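Local coordinates for uncharacterized protein (Helicobacter pylori, PDB 4O5J) that probably acts as an outer-membrane adhesin that binds sialic acid-containing carbohydrates through its N-terminal extracellular domain, at residues T131-C136 with M215-I219; D158-A162 with N195-A200. All coordinates share one frame; numbering follows the deposited sequence.

Overall arrangement
From the N terminus the chain first runs through the long helices 29-54, 57-76 and 82-101, then through short strands to helix 130-135, where contact 1 begins. It continues into helix 146-163 and, after an irregular connection, into helix 193-209; these two pack together as contact 2, closing a loop of 32 residues. Only then does the chain reach 215-219, which starts at the end of strand 214-215 and meets 131-136, closing a wider loop of 78 residues with contact 2 nested inside it. The two contacts have centres about 29 Å apart and do not touch. Contact 1 is peripheral, its centre about 33 Å from that of the chain; contact 2 joins two helices nearer the middle.

Contact 1: T131-C136 with M215-I219; sequences TIIENC and MWKNI
Both asparagines, N135 and N218, carry CG beside the backbone N and opposite the carbonyl carbon (chi1 -61° and -84°), and these torsions bring their amides together between the last turn of helix 130-135 and the 3-10 segment 216-218. N135 ND2 donates to N218 OD1 at 2.9 Å. The donor lies nearly in line with the N218 C=O (165° at the oxygen), and the acceptor sits in the amide plane of N135, although the bond is bent at the hydrogen. The two amide planes are steeply inclined to each other, so the groups meet twisted rather than coplanar. T131 OG1, one helical turn before N135, adds a weak, long hydrogen bond of 3.4 Å to the same N218 OD1. The other end of the N218 amide is also held, since ND2 bonds F106 O; with partners at both OD1 and ND2, its rotation is probably fixed.

The contact lies at the periphery of the SabA adhesion domain, about 33 Å (centre to centre) from the middle of the chain, where the short helix meets the end of strand 214-215 and the 3-10 turn after it. The helix ends at N135, and the next residue, C136, forms a disulfide with C142. N135 O is bonded by T234 OG1 of strand 234-235, which pairs antiparallel with 214-215.

M215 reaches toward the helix with its chain bent at chi3. Its SD lies 3.6 Å from N135 CB and 3.8 Å from C136 CB, touching the last helical residue and the one after it. The M215 and I132 side chains cross at about a right angle, with M215 CE 3.9 Å from I132 CD1. On the more exposed side, the K217 aliphatic chain crosses the N135 amide, with CB 3.7 Å from N135 ND2, before its amine end leads away from the helix.

Contact 2: D158-A162 with N195-A200; sequences DLQAA and NALNLA
L159 and L199 meet where helices 146-163 and 193-209 run antiparallel, their local axes 9.3 Å apart at 157°. The tighter, buried part is built on L159. With CG opposite its backbone N (chi1 -178°), its two methyls straddle successive turns: CD1 comes within 3.4 Å of A196 O and 4.1 Å of A196 CB, while CD2 lies 3.9 Å from A200 CA. So close an approach to the backbone is consistent with the small side chains of A196 and A200. A162 CB, also buried, meets A196 CB at 4.2 Å. L159 also touches I91, V94 and L95 of helix 82-101, and A200 reaches I250 of helix 241-268.

The other side is partly open to solvent. Here L199 CD1 lies 3.8 Å from both D158 CB and D158 O, so it covers the aliphatic base of the aspartate, while D158 OD2 forms a salt bridge with K154 on its own helix. N195 ND2, bonded to S191 OG, merely brushes A162. The contact is made by van der Waals packing, with no polar bond between the two segments: an antiparallel helix-helix packing within the largely helical SabA adhesion domain, backed by helices 82-101 and 241-268.

Contact 1: T131-C136 with M215-I219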
loop_
_atom_site.group_PDB
_atom_site.type_symbol
_atom_site.label_atom_id
_atom_site.label_comp_id
_atom_site.label_asym_id
_atom_site.label_seq_id
_atom_site.Cartn_x
_atom_site.Cartn_y
_atom_site.Cartn_z
ATOM N N THR A 131 26.236 19.801 18.311
ATOM C CA THR A 131 24.860 19.359 18.153
ATOM C C THR A 131 24.569 18.120 19.033
ATOM O O THR A 131 23.464 17.965 19.556
ATOM C CB THR A 131 24.652 19.125 16.658
ATOM O OG1 THR A 131 23.704 20.019 16.175
ATOM C CG2 THR A 131 24.349 17.741 16.267
ATOM N N ILE A 132 25.553 17.242 19.205
ATOM C CA ILE A 132 25.419 16.076 20.043
ATOM C C ILE A 132 25.247 16.502 21.527
ATOM O O ILE A 132 24.395 15.978 22.250
ATOM C CB ILE A 132 26.681 15.165 19.975
ATOM C CG1 ILE A 132 26.810 14.506 18.607
ATOM C CG2 ILE A 132 26.642 14.044 21.058
ATOM C CD1 ILE A 132 25.626 13.678 18.200
ATOM N N ILE A 133 26.081 17.413 21.987
ATOM C CA ILE A 133 25.980 17.940 23.326
ATOM C C ILE A 133 24.582 18.615 23.534
ATOM O O ILE A 133 23.902 18.343 24.526
ATOM C CB ILE A 133 27.107 18.937 23.595
ATOM C CG1 ILE A 133 28.395 18.124 23.849
ATOM C CG2 ILE A 133 26.811 19.828 24.819
ATOM C CD1 ILE A 133 29.630 18.967 23.875
ATOM N N GLU A 134 24.155 19.458 22.590
ATOM C CA GLU A 134 22.938 20.227 22.717
ATOM C C GLU A 134 21.713 19.347 22.669
ATOM O O GLU A 134 20.807 19.510 23.499
ATOM C CB GLU A 134 22.862 21.255 21.614
ATOM C CG GLU A 134 23.972 22.276 21.681
ATOM C CD GLU A 134 24.123 23.066 20.375
ATOM O OE1 GLU A 134 23.662 22.551 19.302
ATOM O OE2 GLU A 134 24.694 24.196 20.392
ATOM N N ASN A 135 21.660 18.389 21.752
ATOM C CA ASN A 135 20.410 17.697 21.445
ATOM C C ASN A 135 20.400 16.219 21.701
ATOM O O ASN A 135 19.431 15.537 21.324
ATOM C CB ASN A 135 20.021 17.954 19.995
ATOM C CG ASN A 135 19.808 19.426 19.723
ATOM O OD1 ASN A 135 19.513 20.164 20.652
ATOM N ND2 ASN A 135 19.914 19.867 18.481
ATOM N N CYS A 136 21.441 15.674 22.303
ATOM C CA CYS A 136 21.509 14.216 22.506
ATOM C C CYS A 136 21.794 13.803 23.936
ATOM O O CYS A 136 22.472 12.823 24.152
ATOM C CB CYS A 136 22.549 13.584 21.522
ATOM S SG CYS A 136 22.518 11.736 21.495
ATOM N N MET A 215 18.096 13.356 16.013
ATOM C CA MET A 215 17.803 14.548 16.800
ATOM C C MET A 215 16.837 15.448 16.009
ATOM O O MET A 215 17.280 16.243 15.147
ATOM C CB MET A 215 19.104 15.291 17.090
ATOM C CG MET A 215 20.086 14.459 17.906
ATOM S SD MET A 215 21.699 15.283 18.205
ATOM C CE MET A 215 22.433 15.250 16.547
ATOM N N TRP A 216 15.542 15.323 16.253
ATOM C CA TRP A 216 14.547 16.124 15.517
ATOM C C TRP A 216 14.737 17.618 15.680
ATOM O O TRP A 216 14.338 18.380 14.816
ATOM C CB TRP A 216 13.121 15.748 15.880
ATOM C CG TRP A 216 12.689 14.435 15.308
ATOM C CD1 TRP A 216 13.051 13.179 15.738
ATOM C CD2 TRP A 216 11.734 14.233 14.221
ATOM N NE1 TRP A 216 12.419 12.200 14.960
ATOM C CE2 TRP A 216 11.604 12.807 14.034
ATOM C CE3 TRP A 216 10.984 15.093 13.404
ATOM C CZ2 TRP A 216 10.755 12.268 13.080
ATOM C CZ3 TRP A 216 10.150 14.565 12.449
ATOM C CH2 TRP A 216 10.025 13.175 12.267
ATOM N N LYS A 217 15.357 18.059 16.791
ATOM C CA LYS A 217 15.605 19.473 16.981
ATOM C C LYS A 217 16.549 20.025 15.898
ATOM O O LYS A 217 16.521 21.246 15.614
ATOM C CB LYS A 217 16.186 19.734 18.376
ATOM C CG LYS A 217 16.328 21.192 18.718
ATOM C CD LYS A 217 14.911 21.905 18.742
ATOM C CE LYS A 217 15.062 23.409 19.067
ATOM N NZ LYS A 217 13.751 24.103 19.046
ATOM N N ASN A 218 17.386 19.146 15.279
ATOM C CA ASN A 218 18.254 19.586 14.170
ATOM C C ASN A 218 17.434 20.011 12.938
ATOM O O ASN A 218 17.956 20.737 12.065
ATOM C CB ASN A 218 19.269 18.483 13.771
ATOM C CG ASN A 218 20.498 18.493 14.647
ATOM O OD1 ASN A 218 20.500 19.047 15.750
ATOM N ND2 ASN A 218 21.598 17.871 14.150
ATOM N N ILE A 219 16.162 19.598 12.847
ATOM C CA ILE A 219 15.384 19.903 11.680
ATOM C C ILE A 219 14.734 21.289 11.787
ATOM O O ILE A 219 13.925 21.521 12.688
ATOM C CB ILE A 219 14.291 18.877 11.474
ATOM C CG1 ILE A 219 14.905 17.505 11.175
ATOM C CG2 ILE A 219 13.386 19.324 10.324
ATOM C CD1 ILE A 219 13.949 16.314 11.366
#

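Contact 2: D158-A162 with N195-A200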
loop_
_atom_site.group_PDB
_atom_site.type_symbol
_atom_site.label_atom_id
_atom_site.label_comp_id
_atom_site.label_asym_id
_atom_site.label_seq_id
_atom_site.Cartn_x
_atom_site.Cartn_y
_atom_site.Cartn_z
ATOM N N ASP A 158 20.737 5.899 -5.197
ATOM C CA ASP A 158 20.227 4.905 -6.156
ATOM C C ASP A 158 18.689 4.972 -6.227
ATOM O O ASP A 158 18.084 4.903 -7.307
ATOM C CB ASP A 158 20.675 3.484 -5.786
ATOM C CG ASP A 158 22.169 3.282 -5.980
ATOM O OD1 ASP A 158 22.741 2.292 -5.448
ATOM O OD2 ASP A 158 22.798 4.143 -6.655
ATOM N N LEU A 159 18.052 5.080 -5.067
ATOM C CA LEU A 159 16.589 5.130 -5.019
ATOM C C LEU A 159 16.109 6.413 -5.711
ATOM O O LEU A 159 15.147 6.378 -6.505
ATOM C CB LEU A 159 16.083 5.074 -3.564
ATOM C CG LEU A 159 14.584 5.064 -3.379
ATOM C CD1 LEU A 159 13.942 3.917 -4.169
ATOM C CD2 LEU A 159 14.284 4.971 -1.874
ATOM N N GLN A 160 16.740 7.541 -5.417
ATOM C CA GLN A 160 16.393 8.776 -6.119
ATOM C C GLN A 160 16.509 8.623 -7.656
ATOM O O GLN A 160 15.613 9.049 -8.411
ATOM C CB GLN A 160 17.288 9.914 -5.614
ATOM C CG GLN A 160 17.166 11.226 -6.405
ATOM C CD GLN A 160 15.825 11.838 -6.224
ATOM O OE1 GLN A 160 14.962 11.781 -7.113
ATOM N NE2 GLN A 160 15.607 12.359 -5.079
ATOM N N ALA A 161 17.615 8.031 -8.141
ATOM C CA ALA A 161 17.759 7.833 -9.592
ATOM C C ALA A 161 16.669 6.892 -10.153
ATOM O O ALA A 161 16.196 7.077 -11.281
ATOM C CB ALA A 161 19.166 7.302 -9.957
ATOM N N ALA A 162 16.296 5.859 -9.375
ATOM C CA ALA A 162 15.267 4.919 -9.827
ATOM C C ALA A 162 13.948 5.656 -10.058
ATOM O O ALA A 162 13.209 5.367 -10.988
ATOM C CB ALA A 162 15.079 3.805 -8.815
ATOM N N ASN A 195 12.788 -2.978 -8.456
ATOM C CA ASN A 195 14.150 -2.466 -8.172
ATOM C C ASN A 195 14.039 -1.312 -7.159
ATOM O O ASN A 195 14.774 -1.257 -6.192
ATOM C CB ASN A 195 14.767 -1.952 -9.480
ATOM C CG ASN A 195 16.083 -1.286 -9.264
ATOM O OD1 ASN A 195 16.950 -1.888 -8.663
ATOM N ND2 ASN A 195 16.231 -0.037 -9.667
ATOM N N ALA A 196 13.082 -0.416 -7.366
ATOM C CA ALA A 196 12.915 0.727 -6.442
ATOM C C ALA A 196 12.503 0.214 -5.038
ATOM O O ALA A 196 13.105 0.634 -4.026
ATOM C CB ALA A 196 11.902 1.690 -7.009
ATOM N N LEU A 197 11.529 -0.693 -4.973
ATOM C CA LEU A 197 11.093 -1.235 -3.678
ATOM C C LEU A 197 12.254 -1.914 -2.965
ATOM O O LEU A 197 12.426 -1.789 -1.746
ATOM C CB LEU A 197 9.914 -2.172 -3.809
ATOM C CG LEU A 197 8.655 -1.420 -4.260
ATOM C CD1 LEU A 197 7.556 -2.405 -4.547
ATOM C CD2 LEU A 197 8.223 -0.414 -3.185
ATOM N N ASN A 198 13.093 -2.637 -3.737
ATOM C CA ASN A 198 14.228 -3.312 -3.142
ATOM C C ASN A 198 15.268 -2.310 -2.552
ATOM O O ASN A 198 15.807 -2.526 -1.486
ATOM C CB ASN A 198 14.898 -4.196 -4.222
ATOM C CG ASN A 198 16.149 -4.849 -3.682
ATOM O OD1 ASN A 198 17.227 -4.431 -3.974
ATOM N ND2 ASN A 198 15.993 -5.810 -2.843
ATOM N N LEU A 199 15.538 -1.225 -3.271
ATOM C CA LEU A 199 16.459 -0.235 -2.770
ATOM C C LEU A 199 15.854 0.414 -1.497
ATOM O O LEU A 199 16.552 0.613 -0.492
ATOM C CB LEU A 199 16.750 0.810 -3.844
ATOM C CG LEU A 199 17.614 0.322 -5.011
ATOM C CD1 LEU A 199 17.565 1.325 -6.165
ATOM C CD2 LEU A 199 19.042 0.074 -4.567
ATOM N N ALA A 200 14.568 0.740 -1.549
ATOM C CA ALA A 200 13.849 1.333 -0.404
ATOM C C ALA A 200 13.956 0.385 0.801
ATOM O O ALA A 200 14.325 0.824 1.899
ATOM C CB ALA A 200 12.372 1.567 -0.733
#